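PDB 2CX0: hypothetical protein APE0525 from Aeropyrum pernix, which is of unknown function but probably binds RNA through its PUA domain, perhaps with a role in translation initiation. Local coordinates for residues I60-L68 with T79-G87; V119-A130 with V142-E153. One frame throughout, in Å; residues are numbered along the deposited sequence.

The two contacts follow one another along the chain, contact 1 (60-68 with 79-87) closing before contact 2 (119-130 with 142-153) opens, and they belong to different domains. Contact 1 sets helix 80-86 against a hairpin of the antiparallel sheet in the DUF1947 (pre-PUA) region; contact 2 joins strands of the mixed sheet of the PUA domain to helix 149-158. Their centres lie about 21 Å apart, on opposite sides of the chain's centre, yet their edges meet: Leu83 CD1 is 3.7 Å from Ala130 CB, and Leu80 CD2 is 3.8 Å from Val142 CG2. Helix 80-86 thus lies between its own sheet and strands 128-133 and 138-145 of the PUA domain.

Contact 1 (I60-L68 with T79-G87); sequences ITVDGVPCL and TLQCLKAFG
Thr79 opens helix 80-86, which packs across the hairpin of strands 56-62 and 65-70 in the antiparallel sheet of the DUF1947 region, and ties its start to the second of these strands through two backbone carbonyls in succession. Its amide N donates to Cys67 O at 2.8 Å, arriving from above the carbonyl plane, while its hydroxyl OG1 donates to Pro66 O at 2.7 Å, in the carbonyl plane and on a lone pair. With chi1 at 52°, OG1 sits between the backbone N and the carbonyl carbon, where it also accepts from Cys82 N as the N-cap of the helix. Two residues on, Gln81 sets CB 3.7 Å from Pro66 O, and its amide end reaches across to Gln180 of helix 174-183, the helix that also covers Pro66. Cys82 comes next and presses CB against Cys67, the two CB atoms 3.6 Å apart; with SG anti to the backbone N (chi1 175°), its sulfur lies 3.8 Å from Cys67 CB, and no disulfide joins the two cysteines. A turn after Gln81, Ala85 CB meets Val65 CG1 at 4.0 Å, at the solvent-exposed margin. Phe86, the last helical residue, turns its ring toward the hairpin. Cys67 SG approaches the ring edge in its plane, 3.6 Å from Phe86 CE2, as a sulfur-aromatic contact, and Val62 CG1 reaches Phe86 CZ obliquely at 3.8 Å. Val62 and Val65 bracket the hairpin's type I' turn, and the helix runs across strand 65-68 at 110°. Chemically, then, the contact divides in two: at the helix start a single hydroxyl is both donor to the strand and acceptor for the helix, whereas farther along sulfur, methyl and aromatic carbon meet without hydrogen bonds.

Contact 2 (V119-A130 with V142-E153); sequences VEGSFTRGDVVA and VGVAEVDSSALE
Val128, Val129 and Ala130 pair with Val144, Gly143 and Val142 in the antiparallel hairpin of strands 128-133 and 138-145, part of the mixed sheet of the PUA domain. Backbone bonds run in both directions between Val129 and Gly143, each 3.0 Å from N to O. Beyond them Ala145 N reaches Asp127 O, and Ala145 O takes Gly126 N at 2.7 Å, engaging the type II turn 124-127. The next set of polar bonds fastens the loop to helix 149-158. Ser149 N donates almost straight to Phe123 O, and Phe123 N returns a bond to Ser149 OG, which a chi1 of 54° turns back toward the loop. Beside them, Asp148 OD2 accepts Arg125 N on its anti lone pair at 2.9 Å. A water joins Arg125 NH2 to Asp148 N, and another links Val119 N with Glu153 OE2, while Glu153 OE1 pairs with Arg157. Apolar contacts make up the rest. Val119 crosses Leu152 at a slant, with Val119 CG2 3.7 Å from Leu152 CD2, and Ala145 CB lies against Phe123 CD1. The Phe123 ring itself is sandwiched: Val129 CG1 stands over the centre of one face, and on the opposite face Ser149 CB makes a CH-pi contact 3.5 Å from the ring centroid, just 8° off the normal.

Contact 1 (I60-L68 with T79-G87)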
loop_
_atom_site.group_PDB
_atom_site.type_symbol
_atom_site.label_atom_id
_atom_site.label_comp_id
_atom_site.label_asym_id
_atom_site.label_seq_id
_atom_site.Cartn_x
_atom_site.Cartn_y
_atom_site.Cartn_z
ATOM N N ILE A 60 1.667 11.100 3.650
ATOM C CA ILE A 60 1.115 12.175 2.870
ATOM C C ILE A 60 -0.386 11.988 2.836
ATOM O O ILE A 60 -0.861 10.889 2.518
ATOM C CB ILE A 60 1.686 12.154 1.464
ATOM C CG1 ILE A 60 3.169 12.617 1.536
ATOM C CG2 ILE A 60 0.830 13.060 0.517
ATOM C CD1 ILE A 60 3.918 12.418 0.196
ATOM N N THR A 61 -1.140 13.018 3.196
ATOM C CA THR A 61 -2.605 12.923 3.119
ATOM C C THR A 61 -3.091 13.602 1.848
ATOM O O THR A 61 -2.537 14.590 1.403
ATOM C CB THR A 61 -3.334 13.574 4.330
ATOM O OG1 THR A 61 -2.986 14.977 4.447
ATOM C CG2 THR A 61 -2.903 12.824 5.619
ATOM N N VAL A 62 -4.147 13.040 1.277
ATOM C CA VAL A 62 -4.767 13.538 0.068
ATOM C C VAL A 62 -6.233 13.805 0.476
ATOM O O VAL A 62 -7.014 12.892 0.744
ATOM C CB VAL A 62 -4.739 12.496 -1.117
ATOM C CG1 VAL A 62 -5.337 13.118 -2.384
ATOM C CG2 VAL A 62 -3.336 12.061 -1.442
ATOM N N ASP A 63 -6.593 15.083 0.526
ATOM C CA ASP A 63 -7.942 15.490 0.955
ATOM C C ASP A 63 -8.270 14.928 2.322
ATOM O O ASP A 63 -9.400 14.553 2.603
ATOM C CB ASP A 63 -9.008 15.098 -0.091
ATOM C CG ASP A 63 -8.954 16.003 -1.296
ATOM O OD1 ASP A 63 -8.519 17.152 -1.087
ATOM O OD2 ASP A 63 -9.324 15.598 -2.414
ATOM N N GLY A 64 -7.252 14.856 3.169
ATOM C CA GLY A 64 -7.436 14.368 4.505
ATOM C C GLY A 64 -7.246 12.868 4.606
ATOM O O GLY A 64 -7.086 12.347 5.713
ATOM N N VAL A 65 -7.256 12.137 3.493
ATOM C CA VAL A 65 -7.042 10.686 3.628
ATOM C C VAL A 65 -5.520 10.317 3.714
ATOM O O VAL A 65 -4.750 10.728 2.878
ATOM C CB VAL A 65 -7.708 9.952 2.442
ATOM C CG1 VAL A 65 -7.479 8.459 2.568
ATOM C CG2 VAL A 65 -9.208 10.293 2.410
ATOM N N PRO A 66 -5.094 9.535 4.737
ATOM C CA PRO A 66 -3.673 9.142 4.894
ATOM C C PRO A 66 -3.373 8.153 3.748
ATOM O O PRO A 66 -3.696 6.981 3.838
ATOM C CB PRO A 66 -3.636 8.514 6.293
ATOM C CG PRO A 66 -5.016 7.928 6.428
ATOM C CD PRO A 66 -5.926 8.954 5.806
ATOM N N CYS A 67 -2.728 8.631 2.701
ATOM C CA CYS A 67 -2.549 7.795 1.528
ATOM C C CYS A 67 -1.199 7.303 1.087
ATOM O O CYS A 67 -1.145 6.232 0.520
ATOM C CB CYS A 67 -3.087 8.514 0.304
ATOM S SG CYS A 67 -4.841 8.764 0.189
ATOM N N LEU A 68 -0.124 8.094 1.276
ATOM C CA LEU A 68 1.138 7.662 0.687
ATOM C C LEU A 68 2.260 7.696 1.685
ATOM O O LEU A 68 2.258 8.525 2.626
ATOM C CB LEU A 68 1.500 8.606 -0.465
ATOM C CG LEU A 68 0.444 8.771 -1.584
ATOM C CD1 LEU A 68 0.747 9.999 -2.491
ATOM C CD2 LEU A 68 0.408 7.406 -2.405
ATOM N N THR A 79 -1.132 3.468 1.148
ATOM C CA THR A 79 -1.598 2.754 2.297
ATOM C C THR A 79 -2.830 1.980 1.810
ATOM O O THR A 79 -3.389 2.226 0.699
ATOM C CB THR A 79 -2.147 3.707 3.353
ATOM O OG1 THR A 79 -3.128 4.596 2.713
ATOM C CG2 THR A 79 -0.935 4.503 4.003
ATOM N N LEU A 80 -3.307 1.081 2.666
ATOM C CA LEU A 80 -4.554 0.373 2.295
ATOM C C LEU A 80 -5.710 1.377 2.310
ATOM O O LEU A 80 -6.699 1.205 1.579
ATOM C CB LEU A 80 -4.849 -0.782 3.278
ATOM C CG LEU A 80 -3.802 -1.902 3.152
ATOM C CD1 LEU A 80 -4.320 -3.036 4.035
ATOM C CD2 LEU A 80 -3.662 -2.448 1.689
ATOM N N GLN A 81 -5.636 2.402 3.180
ATOM C CA GLN A 81 -6.686 3.457 3.217
ATOM C C GLN A 81 -6.755 4.179 1.850
ATOM O O GLN A 81 -7.846 4.527 1.377
ATOM C CB GLN A 81 -6.410 4.502 4.339
ATOM C CG GLN A 81 -6.626 3.936 5.783
ATOM C CD GLN A 81 -5.502 3.036 6.302
ATOM O OE1 GLN A 81 -4.443 2.895 5.644
ATOM N NE2 GLN A 81 -5.713 2.438 7.500
ATOM N N CYS A 82 -5.590 4.389 1.223
ATOM C CA CYS A 82 -5.534 5.010 -0.087
ATOM C C CYS A 82 -6.261 4.104 -1.105
ATOM O O CYS A 82 -7.052 4.549 -2.000
ATOM C CB CYS A 82 -4.068 5.182 -0.516
ATOM S SG CYS A 82 -3.875 5.817 -2.213
ATOM N N LEU A 83 -6.058 2.808 -0.973
ATOM C CA LEU A 83 -6.744 1.910 -1.943
ATOM C C LEU A 83 -8.276 1.931 -1.749
ATOM O O LEU A 83 -9.050 1.762 -2.698
ATOM C CB LEU A 83 -6.226 0.490 -1.829
ATOM C CG LEU A 83 -4.701 0.386 -2.072
ATOM C CD1 LEU A 83 -4.354 -1.136 -2.101
ATOM C CD2 LEU A 83 -4.198 1.108 -3.368
ATOM N N LYS A 84 -8.699 2.153 -0.518
ATOM C CA LYS A 84 -10.117 2.229 -0.231
ATOM C C LYS A 84 -10.778 3.521 -0.823
ATOM O O LYS A 84 -11.810 3.491 -1.505
ATOM C CB LYS A 84 -10.326 2.147 1.284
ATOM C CG LYS A 84 -11.804 2.150 1.671
ATOM C CD LYS A 84 -11.984 1.739 3.151
ATOM C CE LYS A 84 -13.461 1.799 3.595
ATOM N NZ LYS A 84 -13.606 1.470 5.071
ATOM N N ALA A 85 -10.101 4.618 -0.652
ATOM C CA ALA A 85 -10.602 5.854 -1.115
ATOM C C ALA A 85 -10.472 6.011 -2.637
ATOM O O ALA A 85 -11.366 6.572 -3.269
ATOM C CB ALA A 85 -9.868 7.029 -0.327
ATOM N N PHE A 86 -9.418 5.456 -3.250
ATOM C CA PHE A 86 -9.169 5.653 -4.683
ATOM C C PHE A 86 -9.236 4.402 -5.551
ATOM O O PHE A 86 -9.094 4.506 -6.754
ATOM C CB PHE A 86 -7.787 6.316 -4.845
ATOM C CG PHE A 86 -7.722 7.711 -4.307
ATOM C CD1 PHE A 86 -8.318 8.765 -5.013
ATOM C CD2 PHE A 86 -7.128 7.991 -3.065
ATOM C CE1 PHE A 86 -8.320 10.067 -4.484
ATOM C CE2 PHE A 86 -7.133 9.281 -2.540
ATOM C CZ PHE A 86 -7.738 10.318 -3.261
ATOM N N GLY A 87 -9.408 3.219 -4.948
ATOM C CA GLY A 87 -9.527 2.015 -5.752
ATOM C C GLY A 87 -8.167 1.433 -6.041
ATOM O O GLY A 87 -7.145 1.949 -5.517
#

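Contact 2 (V119-A130 with V142-E153)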
loop_
_atom_site.group_PDB
_atom_site.type_symbol
_atom_site.label_atom_id
_atom_site.label_comp_id
_atom_site.label_asym_id
_atom_site.label_seq_id
_atom_site.Cartn_x
_atom_site.Cartn_y
_atom_site.Cartn_z
ATOM N N VAL A 119 -4.677 -13.107 -11.296
ATOM C CA VAL A 119 -3.764 -11.988 -11.562
ATOM C C VAL A 119 -4.454 -10.966 -12.461
ATOM O O VAL A 119 -5.108 -11.347 -13.450
ATOM C CB VAL A 119 -2.507 -12.422 -12.283
ATOM C CG1 VAL A 119 -1.688 -11.175 -12.667
ATOM C CG2 VAL A 119 -1.697 -13.396 -11.409
ATOM N N GLU A 120 -4.345 -9.674 -12.138
ATOM C CA GLU A 120 -4.954 -8.661 -12.966
ATOM C C GLU A 120 -3.931 -7.615 -13.289
ATOM O O GLU A 120 -3.050 -7.273 -12.450
ATOM C CB GLU A 120 -6.127 -7.954 -12.243
ATOM C CG GLU A 120 -7.371 -8.803 -12.118
ATOM C CD GLU A 120 -8.435 -8.219 -11.191
ATOM O OE1 GLU A 120 -8.362 -7.028 -10.809
ATOM O OE2 GLU A 120 -9.375 -8.969 -10.859
ATOM N N GLY A 121 -4.058 -7.056 -14.490
ATOM C CA GLY A 121 -3.100 -6.021 -14.862
ATOM C C GLY A 121 -1.870 -6.617 -15.512
ATOM O O GLY A 121 -1.853 -7.813 -15.842
ATOM N N SER A 122 -0.827 -5.799 -15.656
ATOM C CA SER A 122 0.416 -6.208 -16.298
ATOM C C SER A 122 1.556 -5.597 -15.485
ATOM O O SER A 122 1.560 -4.393 -15.233
ATOM C CB SER A 122 0.416 -5.675 -17.734
ATOM O OG SER A 122 1.604 -6.063 -18.390
ATOM N N PHE A 123 2.509 -6.401 -15.028
ATOM C CA PHE A 123 3.578 -5.856 -14.225
ATOM C C PHE A 123 4.794 -6.746 -14.309
ATOM O O PHE A 123 4.702 -7.926 -14.738
ATOM C CB PHE A 123 3.142 -5.697 -12.751
ATOM C CG PHE A 123 2.582 -6.932 -12.135
ATOM C CD1 PHE A 123 3.410 -7.904 -11.567
ATOM C CD2 PHE A 123 1.189 -7.118 -12.088
ATOM C CE1 PHE A 123 2.837 -9.058 -10.958
ATOM C CE2 PHE A 123 0.630 -8.231 -11.500
ATOM C CZ PHE A 123 1.451 -9.209 -10.932
ATOM N N THR A 124 5.931 -6.194 -13.909
ATOM C CA THR A 124 7.138 -6.996 -13.920
ATOM C C THR A 124 7.683 -7.093 -12.499
ATOM O O THR A 124 7.249 -6.357 -11.610
ATOM C CB THR A 124 8.214 -6.354 -14.867
ATOM O OG1 THR A 124 8.503 -5.037 -14.413
ATOM C CG2 THR A 124 7.692 -6.254 -16.273
ATOM N N ARG A 125 8.636 -8.013 -12.296
ATOM C CA ARG A 125 9.276 -8.168 -11.003
ATOM C C ARG A 125 9.709 -6.778 -10.542
ATOM O O ARG A 125 10.250 -5.999 -11.345
ATOM C CB ARG A 125 10.514 -9.096 -11.153
ATOM C CG ARG A 125 11.498 -9.072 -10.005
ATOM C CD ARG A 125 12.457 -10.255 -10.080
ATOM N NE ARG A 125 11.921 -11.269 -10.970
ATOM C CZ ARG A 125 12.040 -12.582 -10.792
ATOM N NH1 ARG A 125 12.685 -13.067 -9.727
ATOM N NH2 ARG A 125 11.520 -13.404 -11.699
ATOM N N GLY A 126 9.470 -6.442 -9.269
ATOM C CA GLY A 126 9.904 -5.138 -8.764
ATOM C C GLY A 126 8.812 -4.080 -8.743
ATOM O O GLY A 126 8.957 -3.042 -8.053
ATOM N N ASP A 127 7.724 -4.313 -9.487
ATOM C CA ASP A 127 6.599 -3.365 -9.532
ATOM C C ASP A 127 5.792 -3.435 -8.269
ATOM O O ASP A 127 5.772 -4.510 -7.597
ATOM C CB ASP A 127 5.648 -3.685 -10.669
ATOM C CG ASP A 127 6.095 -3.046 -12.007
ATOM O OD1 ASP A 127 6.831 -2.048 -11.930
ATOM O OD2 ASP A 127 5.683 -3.538 -13.082
ATOM N N VAL A 128 5.138 -2.313 -7.949
ATOM C CA VAL A 128 4.258 -2.224 -6.800
ATOM C C VAL A 128 2.903 -2.850 -7.168
ATOM O O VAL A 128 2.298 -2.489 -8.180
ATOM C CB VAL A 128 3.994 -0.761 -6.408
ATOM C CG1 VAL A 128 3.066 -0.717 -5.183
ATOM C CG2 VAL A 128 5.339 -0.032 -6.162
ATOM N N VAL A 129 2.440 -3.786 -6.340
ATOM C CA VAL A 129 1.135 -4.391 -6.566
ATOM C C VAL A 129 0.410 -4.537 -5.238
ATOM O O VAL A 129 1.037 -4.426 -4.161
ATOM C CB VAL A 129 1.235 -5.790 -7.209
ATOM C CG1 VAL A 129 1.958 -5.690 -8.574
ATOM C CG2 VAL A 129 2.006 -6.825 -6.208
ATOM N N ALA A 130 -0.899 -4.799 -5.300
ATOM C CA ALA A 130 -1.686 -5.015 -4.094
ATOM C C ALA A 130 -2.242 -6.426 -4.128
ATOM O O ALA A 130 -2.563 -6.913 -5.219
ATOM C CB ALA A 130 -2.898 -4.019 -3.996
ATOM N N VAL A 142 0.061 -4.475 0.518
ATOM C CA VAL A 142 0.702 -3.737 -0.571
ATOM C C VAL A 142 2.147 -4.204 -0.527
ATOM O O VAL A 142 2.713 -4.273 0.563
ATOM C CB VAL A 142 0.642 -2.174 -0.317
ATOM C CG1 VAL A 142 1.624 -1.486 -1.190
ATOM C CG2 VAL A 142 -0.829 -1.669 -0.699
ATOM N N GLY A 143 2.717 -4.496 -1.694
ATOM C CA GLY A 143 4.088 -4.957 -1.750
ATOM C C GLY A 143 4.742 -4.949 -3.136
ATOM O O GLY A 143 4.304 -4.270 -4.075
ATOM N N VAL A 144 5.830 -5.714 -3.240
ATOM C CA VAL A 144 6.597 -5.729 -4.447
ATOM C C VAL A 144 6.519 -7.075 -5.141
ATOM O O VAL A 144 6.764 -8.125 -4.524
ATOM C CB VAL A 144 8.087 -5.372 -4.109
ATOM C CG1 VAL A 144 8.938 -5.338 -5.427
ATOM C CG2 VAL A 144 8.156 -4.037 -3.346
ATOM N N ALA A 145 6.181 -7.046 -6.428
ATOM C CA ALA A 145 6.075 -8.300 -7.175
ATOM C C ALA A 145 7.471 -8.942 -7.250
ATOM O O ALA A 145 8.450 -8.273 -7.543
ATOM C CB ALA A 145 5.545 -8.049 -8.617
ATOM N N GLU A 146 7.545 -10.238 -6.987
ATOM C CA GLU A 146 8.799 -10.988 -7.087
ATOM C C GLU A 146 8.911 -11.720 -8.406
ATOM O O GLU A 146 9.962 -12.293 -8.714
ATOM C CB GLU A 146 8.910 -12.018 -5.984
ATOM C CG GLU A 146 9.118 -11.376 -4.647
ATOM C CD GLU A 146 10.521 -11.602 -4.080
ATOM O OE1 GLU A 146 11.098 -12.693 -4.297
ATOM O OE2 GLU A 146 11.037 -10.706 -3.394
ATOM N N VAL A 147 7.835 -11.730 -9.172
ATOM C CA VAL A 147 7.847 -12.375 -10.496
ATOM C C VAL A 147 7.022 -11.542 -11.463
ATOM O O VAL A 147 6.157 -10.775 -11.028
ATOM C CB VAL A 147 7.262 -13.792 -10.435
ATOM C CG1 VAL A 147 8.229 -14.691 -9.679
ATOM C CG2 VAL A 147 5.896 -13.779 -9.764
ATOM N N ASP A 148 7.238 -11.705 -12.759
ATOM C CA ASP A 148 6.463 -10.922 -13.709
ATOM C C ASP A 148 4.994 -11.438 -13.662
ATOM O O ASP A 148 4.764 -12.627 -13.318
ATOM C CB ASP A 148 7.007 -11.140 -15.123
ATOM C CG ASP A 148 8.446 -10.622 -15.327
ATOM O OD1 ASP A 148 9.030 -10.946 -16.397
ATOM O OD2 ASP A 148 8.987 -9.893 -14.463
ATOM N N SER A 149 4.018 -10.586 -14.017
ATOM C CA SER A 149 2.611 -11.014 -14.062
ATOM C C SER A 149 2.405 -12.199 -15.053
ATOM O O SER A 149 1.605 -13.115 -14.796
ATOM C CB SER A 149 1.697 -9.853 -14.488
ATOM O OG SER A 149 2.161 -9.316 -15.713
ATOM N N SER A 150 3.107 -12.229 -16.184
ATOM C CA SER A 150 2.874 -13.366 -17.093
ATOM C C SER A 150 3.467 -14.661 -16.512
ATOM O O SER A 150 2.967 -15.765 -16.767
ATOM C CB SER A 150 3.473 -13.072 -18.455
ATOM O OG SER A 150 4.850 -12.941 -18.297
ATOM N N ALA A 151 4.539 -14.555 -15.727
ATOM C CA ALA A 151 5.075 -15.757 -15.139
ATOM C C ALA A 151 4.137 -16.212 -14.001
ATOM O O ALA A 151 3.942 -17.419 -13.807
ATOM C CB ALA A 151 6.470 -15.506 -14.594
ATOM N N LEU A 152 3.584 -15.261 -13.247
ATOM C CA LEU A 152 2.730 -15.617 -12.130
ATOM C C LEU A 152 1.473 -16.341 -12.648
ATOM O O LEU A 152 0.959 -17.266 -12.001
ATOM C CB LEU A 152 2.375 -14.366 -11.311
ATOM C CG LEU A 152 1.579 -14.603 -10.014
ATOM C CD1 LEU A 152 2.357 -15.557 -9.044
ATOM C CD2 LEU A 152 1.349 -13.173 -9.334
ATOM N N GLU A 153 0.981 -15.907 -13.796
ATOM C CA GLU A 153 -0.214 -16.510 -14.390
ATOM C C GLU A 153 -0.002 -18.046 -14.525
ATOM O O GLU A 153 -0.917 -18.866 -14.301
ATOM C CB GLU A 153 -0.436 -15.908 -15.796
ATOM C CG GLU A 153 -1.235 -14.602 -15.809
ATOM C CD GLU A 153 -2.675 -14.808 -15.336
ATOM O OE1 GLU A 153 -3.153 -15.943 -15.320
ATOM O OE2 GLU A 153 -3.355 -13.838 -15.006
HETATM O O HOH W 1 -5.474 -15.010 -13.690
HETATM O O HOH W 2 4.530 -9.711 -17.240
HETATM O O HOH W 3 9.333 -13.397 -13.401
#